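Long-range contacts in trimethylamine-N-oxide reductase (Haemophilus influenzae, PDB 7L5I), which probably reduces N- and S-oxides such as trimethylamine N-oxide at a molybdenum atom held by two molybdopterin guanine dinucleotides: residues Lys34-Ala39 / Pro526-Val531; Leu69-Ala74 / Thr686-Lys691. One frame throughout, in Å; residues are numbered along the deposited sequence.

Interaction 1: Lys34-Ala39 / Pro526-Val531; sequences KTVVTA and PMKQVV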
ATOM      1  N   LYS A  34     -15.448   9.713 -30.359  1.00 23.47           N
ATOM      2  CA  LYS A  34     -15.653  10.617 -29.231  1.00 24.43           C
ATOM      3  C   LYS A  34     -14.913  10.173 -27.970  1.00 23.15           C
ATOM      4  O   LYS A  34     -15.230  10.646 -26.871  1.00 21.99           O
ATOM      5  CB  LYS A  34     -17.142  10.738 -28.915  1.00 32.27           C
ATOM      6  CG  LYS A  34     -17.980  11.392 -29.999  1.00 39.56           C
ATOM      7  CD  LYS A  34     -19.449  11.413 -29.590  1.00 40.99           C
ATOM      8  CE  LYS A  34     -20.235  10.309 -30.261  1.00 47.77           C
ATOM      9  NZ  LYS A  34     -21.681  10.651 -30.331  1.00 63.60           N
ATOM     10  N   THR A  35     -13.961   9.255 -28.115  1.00 21.74           N
ATOM     11  CA  THR A  35     -13.254   8.664 -26.996  1.00 16.36           C
ATOM     12  C   THR A  35     -11.898   9.337 -26.853  1.00 19.58           C
ATOM     13  O   THR A  35     -11.185   9.527 -27.840  1.00 21.65           O
ATOM     14  CB  THR A  35     -13.092   7.159 -27.193  1.00 19.63           C
ATOM     15  OG1 THR A  35     -14.386   6.524 -27.170  1.00 21.16           O
ATOM     16  CG2 THR A  35     -12.219   6.543 -26.101  1.00 20.61           C
ATOM     17  N   VAL A  36     -11.575   9.742 -25.630  1.00 15.84           N
ATOM     18  CA  VAL A  36     -10.238  10.186 -25.262  1.00 13.17           C
ATOM     19  C   VAL A  36      -9.615   9.077 -24.427  1.00 16.21           C
ATOM     20  O   VAL A  36     -10.260   8.536 -23.517  1.00 17.04           O
ATOM     21  CB  VAL A  36     -10.284  11.503 -24.471  1.00 18.30           C
ATOM     22  CG1 VAL A  36      -8.869  11.983 -24.111  1.00 19.02           C
ATOM     23  CG2 VAL A  36     -11.031  12.559 -25.262  1.00 22.18           C
ATOM     24  N   VAL A  37      -8.356   8.756 -24.715  1.00 15.29           N
ATOM     25  CA  VAL A  37      -7.644   7.742 -23.956  1.00 12.81           C
ATOM     26  C   VAL A  37      -6.800   8.419 -22.888  1.00 12.70           C
ATOM     27  O   VAL A  37      -6.042   9.362 -23.169  1.00 13.16           O
ATOM     28  CB  VAL A  37      -6.779   6.848 -24.861  1.00 16.03           C
ATOM     29  CG1 VAL A  37      -5.907   5.946 -23.999  1.00 17.72           C
ATOM     30  CG2 VAL A  37      -7.663   6.037 -25.800  1.00 19.78           C
ATOM     31  N   THR A  38      -6.939   7.945 -21.655  1.00 14.42           N
ATOM     32  CA  THR A  38      -6.120   8.422 -20.555  1.00 13.27           C
ATOM     33  C   THR A  38      -5.811   7.217 -19.674  1.00 11.04           C
ATOM     34  O   THR A  38      -5.833   6.070 -20.140  1.00 13.18           O
ATOM     35  CB  THR A  38      -6.796   9.608 -19.861  1.00 16.19           C
ATOM     36  OG1 THR A  38      -5.933  10.108 -18.826  1.00 17.19           O
ATOM     37  CG2 THR A  38      -8.169   9.236 -19.290  1.00 18.21           C
ATOM     38  N   ALA A  39      -5.461   7.458 -18.411  1.00 11.93           N
ATOM     39  CA  ALA A  39      -5.029   6.336 -17.590  1.00 13.08           C
ATOM     40  C   ALA A  39      -5.156   6.666 -16.117  1.00 12.21           C
ATOM     41  O   ALA A  39      -5.263   7.829 -15.721  1.00 13.60           O
ATOM     42  CB  ALA A  39      -3.577   5.930 -17.882  1.00 14.07           C
ATOM     43  N   PRO A 526      -0.741   7.206 -22.971  1.00 12.43           N
ATOM     44  CA  PRO A 526      -1.027   8.635 -22.935  1.00 11.15           C
ATOM     45  C   PRO A 526      -2.097   8.927 -21.904  1.00 12.97           C
ATOM     46  O   PRO A 526      -2.988   8.111 -21.668  1.00 14.55           O
ATOM     47  CB  PRO A 526      -1.531   8.930 -24.358  1.00 14.19           C
ATOM     48  CG  PRO A 526      -2.190   7.661 -24.763  1.00 14.46           C
ATOM     49  CD  PRO A 526      -1.396   6.549 -24.131  1.00 14.24           C
ATOM     50  N   MET A 527      -2.003  10.109 -21.279  1.00 12.49           N
ATOM     51  CA  MET A 527      -3.044  10.581 -20.363  1.00 12.22           C
ATOM     52  C   MET A 527      -3.533  11.930 -20.874  1.00 12.41           C
ATOM     53  O   MET A 527      -3.166  12.980 -20.345  1.00 12.55           O
ATOM     54  CB  MET A 527      -2.522  10.670 -18.921  1.00 15.18           C
ATOM     55  CG  MET A 527      -2.068   9.356 -18.337  1.00 12.48           C
ATOM     56  SD  MET A 527      -1.299   9.492 -16.703  1.00 15.17           S
ATOM     57  CE  MET A 527      -2.670  10.165 -15.780  1.00 16.32           C
ATOM     58  N   LYS A 528      -4.345  11.903 -21.926  1.00 13.62           N
ATOM     59  CA  LYS A 528      -4.754  13.129 -22.594  1.00 13.96           C
ATOM     60  C   LYS A 528      -5.890  13.793 -21.818  1.00 15.83           C
ATOM     61  O   LYS A 528      -6.776  13.119 -21.295  1.00 14.08           O
ATOM     62  CB  LYS A 528      -5.195  12.820 -24.025  1.00 13.98           C
ATOM     63  CG  LYS A 528      -5.580  14.049 -24.832  1.00 14.60           C
ATOM     64  CD  LYS A 528      -5.806  13.691 -26.301  1.00 20.51           C
ATOM     65  CE  LYS A 528      -6.400  14.856 -27.073  1.00 23.54           C
ATOM     66  NZ  LYS A 528      -5.496  16.033 -27.114  1.00 32.34           N
ATOM     67  N   GLN A 529      -5.843  15.120 -21.729  1.00 13.04           N
ATOM     68  CA  GLN A 529      -6.880  15.854 -21.018  1.00 13.28           C
ATOM     69  C   GLN A 529      -8.237  15.570 -21.626  1.00 17.68           C
ATOM     70  O   GLN A 529      -8.406  15.624 -22.843  1.00 15.19           O
ATOM     71  CB  GLN A 529      -6.590  17.352 -21.074  1.00 14.57           C
ATOM     72  CG  GLN A 529      -7.629  18.236 -20.422  1.00 15.44           C
ATOM     73  CD  GLN A 529      -7.261  19.705 -20.594  1.00 20.90           C
ATOM     74  OE1 GLN A 529      -6.781  20.099 -21.647  1.00 34.57           O
ATOM     75  NE2 GLN A 529      -7.485  20.506 -19.579  1.00 20.86           N
ATOM     76  N   VAL A 530      -9.213  15.285 -20.767  1.00 13.19           N
ATOM     77  CA  VAL A 530     -10.558  14.963 -21.209  1.00 14.56           C
ATOM     78  C   VAL A 530     -11.447  16.198 -21.196  1.00 19.45           C
ATOM     79  O   VAL A 530     -12.194  16.451 -22.145  1.00 21.23           O
ATOM     80  CB  VAL A 530     -11.162  13.867 -20.311  1.00 18.71           C
ATOM     81  CG1 VAL A 530     -12.529  13.520 -20.830  1.00 22.20           C
ATOM     82  CG2 VAL A 530     -10.267  12.643 -20.256  1.00 18.39           C
ATOM     83  N   VAL A 531     -11.384  16.951 -20.101  1.00 16.48           N
ATOM     84  CA  VAL A 531     -12.173  18.171 -19.911  1.00 18.21           C
ATOM     85  C   VAL A 531     -11.296  19.221 -19.260  1.00 18.08           C
ATOM     86  O   VAL A 531     -10.265  18.905 -18.650  1.00 16.85           O
ATOM     87  CB  VAL A 531     -13.412  17.924 -19.039  1.00 19.11           C
ATOM     88  CG1 VAL A 531     -14.345  16.871 -19.641  1.00 20.46           C
ATOM     89  CG2 VAL A 531     -12.965  17.496 -17.643  1.00 21.29           C
TER
HETATM   90  O   HOH W   1      -6.602  12.550 -18.672  1.00 13.99           O
HETATM   91  O   HOH W   2      -3.677   5.450 -21.646  1.00 17.74           O
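Val-36 to Ala-39 runs across Pro-526 to Val-530 with end-to-end directions 122° apart, and the backbones come closest where the CA atoms of Thr-38 and Met-527 lie 3.8 Å from each other. One direct hydrogen bond joins them: Lys-528 N donates to Val-37 O at 3.3 Å, nearly straight at 162°. Beside it, Thr-38 CA points a C-H at Pro-526 O, and a water donates to both Pro-526 O and Thr-38 O. A second water donates to Lys-528 O at 2.7 Å; its link to Thr-38 OG1 is so short that its exact geometry is doubtful. Strand 35-40 is an edge of the three-stranded antiparallel sheet at the N terminus and pairs on its other flank with strand 43-50. Here that edge crosses the end of strand 523-527, which belongs to a separate mixed sheet, just where the chain leaves it for a loop. Among the side chains, Val-36 makes the largest single contribution. Its CG1, anti to the backbone N (chi1 -179°), lies 3.7 Å from Lys-528 O, against the lysine CB, and 4.2 Å from Val-530 CG2. Lys-528 crosses this valine at about a right angle and then carries its amine away from the strand. Thr-38 turns OG1 onto the CA and CB of Met-527, while its CG2 meets Val-530 CG2. At the far end Met-527 CG packs on Ala-39 CB at 3.8 Å, and a bend about the CG-SD bond brings CE to 3.5 Å from Ala-39 O. Ala-39 N is buried under this methionine without a hydrogen-bond partner in the model, and Thr-514 of strand 512-517 adjoins both side chains.

Interaction 2: Leu69-Ala74 / Thr686-Lys691; sequences LQTVVA and TSLRQK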
ATOM      1  N   LEU A  69     -13.205  -0.317 -11.236  1.00 13.37           N
ATOM      2  CA  LEU A  69     -12.589   0.955 -10.888  1.00 15.65           C
ATOM      3  C   LEU A  69     -12.484   1.886 -12.089  1.00 15.10           C
ATOM      4  O   LEU A  69     -12.446   3.106 -11.912  1.00 14.91           O
ATOM      5  CB  LEU A  69     -11.201   0.728 -10.280  1.00 15.46           C
ATOM      6  CG  LEU A  69     -11.145  -0.228  -9.093  1.00 13.80           C
ATOM      7  CD1 LEU A  69      -9.691  -0.330  -8.640  1.00 15.43           C
ATOM      8  CD2 LEU A  69     -12.016   0.237  -7.959  1.00 16.22           C
ATOM      9  N   GLN A  70     -12.486   1.333 -13.301  1.00 14.98           N
ATOM     10  CA  GLN A  70     -12.336   2.103 -14.518  1.00 15.01           C
ATOM     11  C   GLN A  70     -13.604   2.823 -14.949  1.00 15.14           C
ATOM     12  O   GLN A  70     -13.559   3.573 -15.934  1.00 15.02           O
ATOM     13  CB  GLN A  70     -11.882   1.182 -15.665  1.00 15.11           C
ATOM     14  CG  GLN A  70     -10.571   0.449 -15.377  1.00 13.81           C
ATOM     15  CD  GLN A  70     -10.300  -0.717 -16.316  1.00 17.79           C
ATOM     16  OE1 GLN A  70     -11.214  -1.283 -16.932  1.00 20.16           O
ATOM     17  NE2 GLN A  70      -9.030  -1.127 -16.381  1.00 18.25           N
ATOM     18  N   THR A  71     -14.726   2.599 -14.268  1.00 14.44           N
ATOM     19  CA  THR A  71     -16.028   2.968 -14.802  1.00 13.46           C
ATOM     20  C   THR A  71     -16.596   4.250 -14.203  1.00 14.37           C
ATOM     21  O   THR A  71     -17.728   4.612 -14.537  1.00 15.29           O
ATOM     22  CB  THR A  71     -17.037   1.824 -14.594  1.00 16.79           C
ATOM     23  OG1 THR A  71     -17.240   1.599 -13.186  1.00 18.31           O
ATOM     24  CG2 THR A  71     -16.551   0.535 -15.267  1.00 19.13           C
ATOM     25  N   VAL A  72     -15.843   4.970 -13.369  1.00 11.67           N
ATOM     26  CA  VAL A  72     -16.434   6.089 -12.631  1.00 12.31           C
ATOM     27  C   VAL A  72     -15.701   7.418 -12.818  1.00 13.76           C
ATOM     28  O   VAL A  72     -15.691   8.259 -11.917  1.00 12.89           O
ATOM     29  CB  VAL A  72     -16.551   5.742 -11.122  1.00 18.73           C
ATOM     30  CG1 VAL A  72     -17.598   4.637 -10.910  1.00 18.41           C
ATOM     31  CG2 VAL A  72     -15.213   5.307 -10.521  1.00 17.12           C
ATOM     32  N   VAL A  73     -15.190   7.666 -14.032  1.00 13.99           N
ATOM     33  CA  VAL A  73     -14.525   8.935 -14.319  1.00 14.88           C
ATOM     34  C   VAL A  73     -15.502  10.102 -14.135  1.00 14.86           C
ATOM     35  O   VAL A  73     -15.166  11.131 -13.540  1.00 13.40           O
ATOM     36  CB  VAL A  73     -13.911   8.926 -15.728  1.00 14.29           C
ATOM     37  CG1 VAL A  73     -13.424  10.332 -16.128  1.00 15.60           C
ATOM     38  CG2 VAL A  73     -12.736   7.980 -15.795  1.00 14.65           C
ATOM     39  N   ALA A  74     -16.724   9.963 -14.666  1.00 14.01           N
ATOM     40  CA  ALA A  74     -17.722  11.021 -14.496  1.00 13.47           C
ATOM     41  C   ALA A  74     -17.971  11.325 -13.020  1.00 15.81           C
ATOM     42  O   ALA A  74     -18.011  12.490 -12.624  1.00 17.79           O
ATOM     43  CB  ALA A  74     -19.034  10.638 -15.188  1.00 16.79           C
ATOM     44  N   THR A 686     -17.947   7.578  -4.894  1.00 15.70           N
ATOM     45  CA  THR A 686     -18.547   7.329  -6.188  1.00 13.95           C
ATOM     46  C   THR A 686     -19.654   6.282  -6.048  1.00 16.87           C
ATOM     47  O   THR A 686     -19.915   5.742  -4.960  1.00 17.24           O
ATOM     48  CB  THR A 686     -17.530   6.851  -7.216  1.00 15.42           C
ATOM     49  OG1 THR A 686     -17.103   5.517  -6.886  1.00 15.53           O
ATOM     50  CG2 THR A 686     -16.339   7.797  -7.325  1.00 15.08           C
ATOM     51  N   SER A 687     -20.277   5.958  -7.177  1.00 17.96           N
ATOM     52  CA  SER A 687     -21.341   4.966  -7.188  1.00 18.00           C
ATOM     53  C   SER A 687     -20.848   3.551  -6.916  1.00 19.61           C
ATOM     54  O   SER A 687     -21.674   2.661  -6.678  1.00 21.17           O
ATOM     55  CB  SER A 687     -22.059   5.028  -8.542  1.00 23.30           C
ATOM     56  OG  SER A 687     -21.165   4.703  -9.578  1.00 26.41           O
ATOM     57  N   LEU A 688     -19.530   3.308  -6.905  1.00 15.92           N
ATOM     58  CA  LEU A 688     -19.043   1.995  -6.524  1.00 15.17           C
ATOM     59  C   LEU A 688     -19.442   1.636  -5.094  1.00 15.70           C
ATOM     60  O   LEU A 688     -19.469   0.452  -4.760  1.00 16.48           O
ATOM     61  CB  LEU A 688     -17.518   1.931  -6.651  1.00 15.05           C
ATOM     62  CG  LEU A 688     -16.994   2.080  -8.093  1.00 16.05           C
ATOM     63  CD1 LEU A 688     -15.472   2.020  -8.107  1.00 17.21           C
ATOM     64  CD2 LEU A 688     -17.590   1.027  -8.965  1.00 20.91           C
ATOM     65  N   ARG A 689     -19.700   2.626  -4.250  1.00 15.30           N
ATOM     66  CA  ARG A 689     -20.100   2.350  -2.873  1.00 15.59           C
ATOM     67  C   ARG A 689     -21.260   1.371  -2.819  1.00 17.08           C
ATOM     68  O   ARG A 689     -21.333   0.542  -1.906  1.00 16.22           O
ATOM     69  CB  ARG A 689     -20.476   3.650  -2.165  1.00 14.95           C
ATOM     70  CG  ARG A 689     -20.886   3.485  -0.711  1.00 17.68           C
ATOM     71  CD  ARG A 689     -21.041   4.842  -0.062  1.00 21.48           C
ATOM     72  NE  ARG A 689     -21.642   4.783   1.272  1.00 24.32           N
ATOM     73  CZ  ARG A 689     -20.954   4.605   2.391  1.00 25.48           C
ATOM     74  NH1 ARG A 689     -19.639   4.439   2.343  1.00 20.55           N
ATOM     75  NH2 ARG A 689     -21.578   4.584   3.571  1.00 29.70           N
ATOM     76  N   GLN A 690     -22.163   1.438  -3.789  1.00 17.33           N
ATOM     77  CA  GLN A 690     -23.349   0.599  -3.745  1.00 15.13           C
ATOM     78  C   GLN A 690     -23.022  -0.874  -3.961  1.00 20.60           C
ATOM     79  O   GLN A 690     -23.834  -1.740  -3.609  1.00 23.09           O
ATOM     80  CB  GLN A 690     -24.370   1.109  -4.751  1.00 23.83           C
ATOM     81  CG  GLN A 690     -24.662   2.623  -4.599  1.00 35.64           C
ATOM     82  CD  GLN A 690     -24.816   3.086  -3.137  1.00 40.64           C
ATOM     83  OE1 GLN A 690     -25.467   2.429  -2.324  1.00 41.37           O
ATOM     84  NE2 GLN A 690     -24.216   4.228  -2.812  1.00 41.72           N
ATOM     85  N   LYS A 691     -21.825  -1.190  -4.457  1.00 19.19           N
ATOM     86  CA  LYS A 691     -21.446  -2.576  -4.665  1.00 18.07           C
ATOM     87  C   LYS A 691     -20.999  -3.282  -3.394  1.00 19.27           C
ATOM     88  O   LYS A 691     -20.863  -4.507  -3.407  1.00 23.46           O
ATOM     89  CB  LYS A 691     -20.350  -2.647  -5.731  1.00 20.27           C
ATOM     90  CG  LYS A 691     -20.888  -2.248  -7.099  1.00 28.29           C
ATOM     91  CD  LYS A 691     -19.895  -2.427  -8.222  1.00 34.68           C
ATOM     92  CE  LYS A 691     -20.576  -2.246  -9.590  1.00 39.37           C
ATOM     93  NZ  LYS A 691     -21.208  -3.505 -10.075  1.00 56.12           N
TER
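Leu-69 and Val-72 press against Leu-688, joining the N-terminal part, at the start of helix 73-78, to the loop between strands 668-671 and 699-702 in the dinucleotide-binding region. Leu-688 projects from a helical turn opened by an ST turn: Thr-686 OG1 accepts from Leu-688 N at 3.3 Å and 157°, and donates in turn to Leu-683 O, outside the segment. The close-fitting part is built on Leu-69, Val-72 and Leu-688. Leu-69 CD2 meets Leu-688 CD1 at 3.9 Å, the two side chains crossing at about a right angle; the Leu-69 side chain lies about 5 Å from a bound molybdopterin guanine dinucleotide. Val-72, at the N-cap position, spreads both methyls over the turn. Its CG1 sits 3.9 Å from Leu-688 CG, while CG2, lodged between its own backbone N and carbonyl carbon (chi1 -68° for CG1), touches Leu-688 CD1 and Thr-686 OG1. Leu-688 thus reaches both residues with one branch, CD1, and lays CD2 along Val-72 CG1. No hydrogen bond joins the two segments themselves, but just past the first Asp-75 OD2 accepts from Ser-687 N and pins the turn to the helix. Toward solvent the fit slackens: Ser-687 and Thr-71 are both exposed, and each adds little. Ser-687 OG grazes Val-72 CG1 at 3.8 Å, whereas Thr-71 OG1, hydrogen-bonded to Glu-68 O, stays 4.3 Å from Leu-688 CD2.

How the interactions relate
From the N terminus, the chain first lays down edge strand 35-40, completes its three-stranded antiparallel sheet with 43-50 and 53-59, and then reaches the 69-74 segment leading into helix 73-78. Only much later does 526-531 return to the first strand, closing interaction 1 over 486 intervening residues; 686-691 then closes interaction 2 over 611. Because the segments alternate along the chain, the two loops cross. Interaction 1 ties the N-terminal sheet to the molybdopterin oxidoreductase region, and interaction 2 ties the same N-terminal part to the dinucleotide-binding region. Their centres lie 18 Å apart, with nearest atoms about 6 Å from each other.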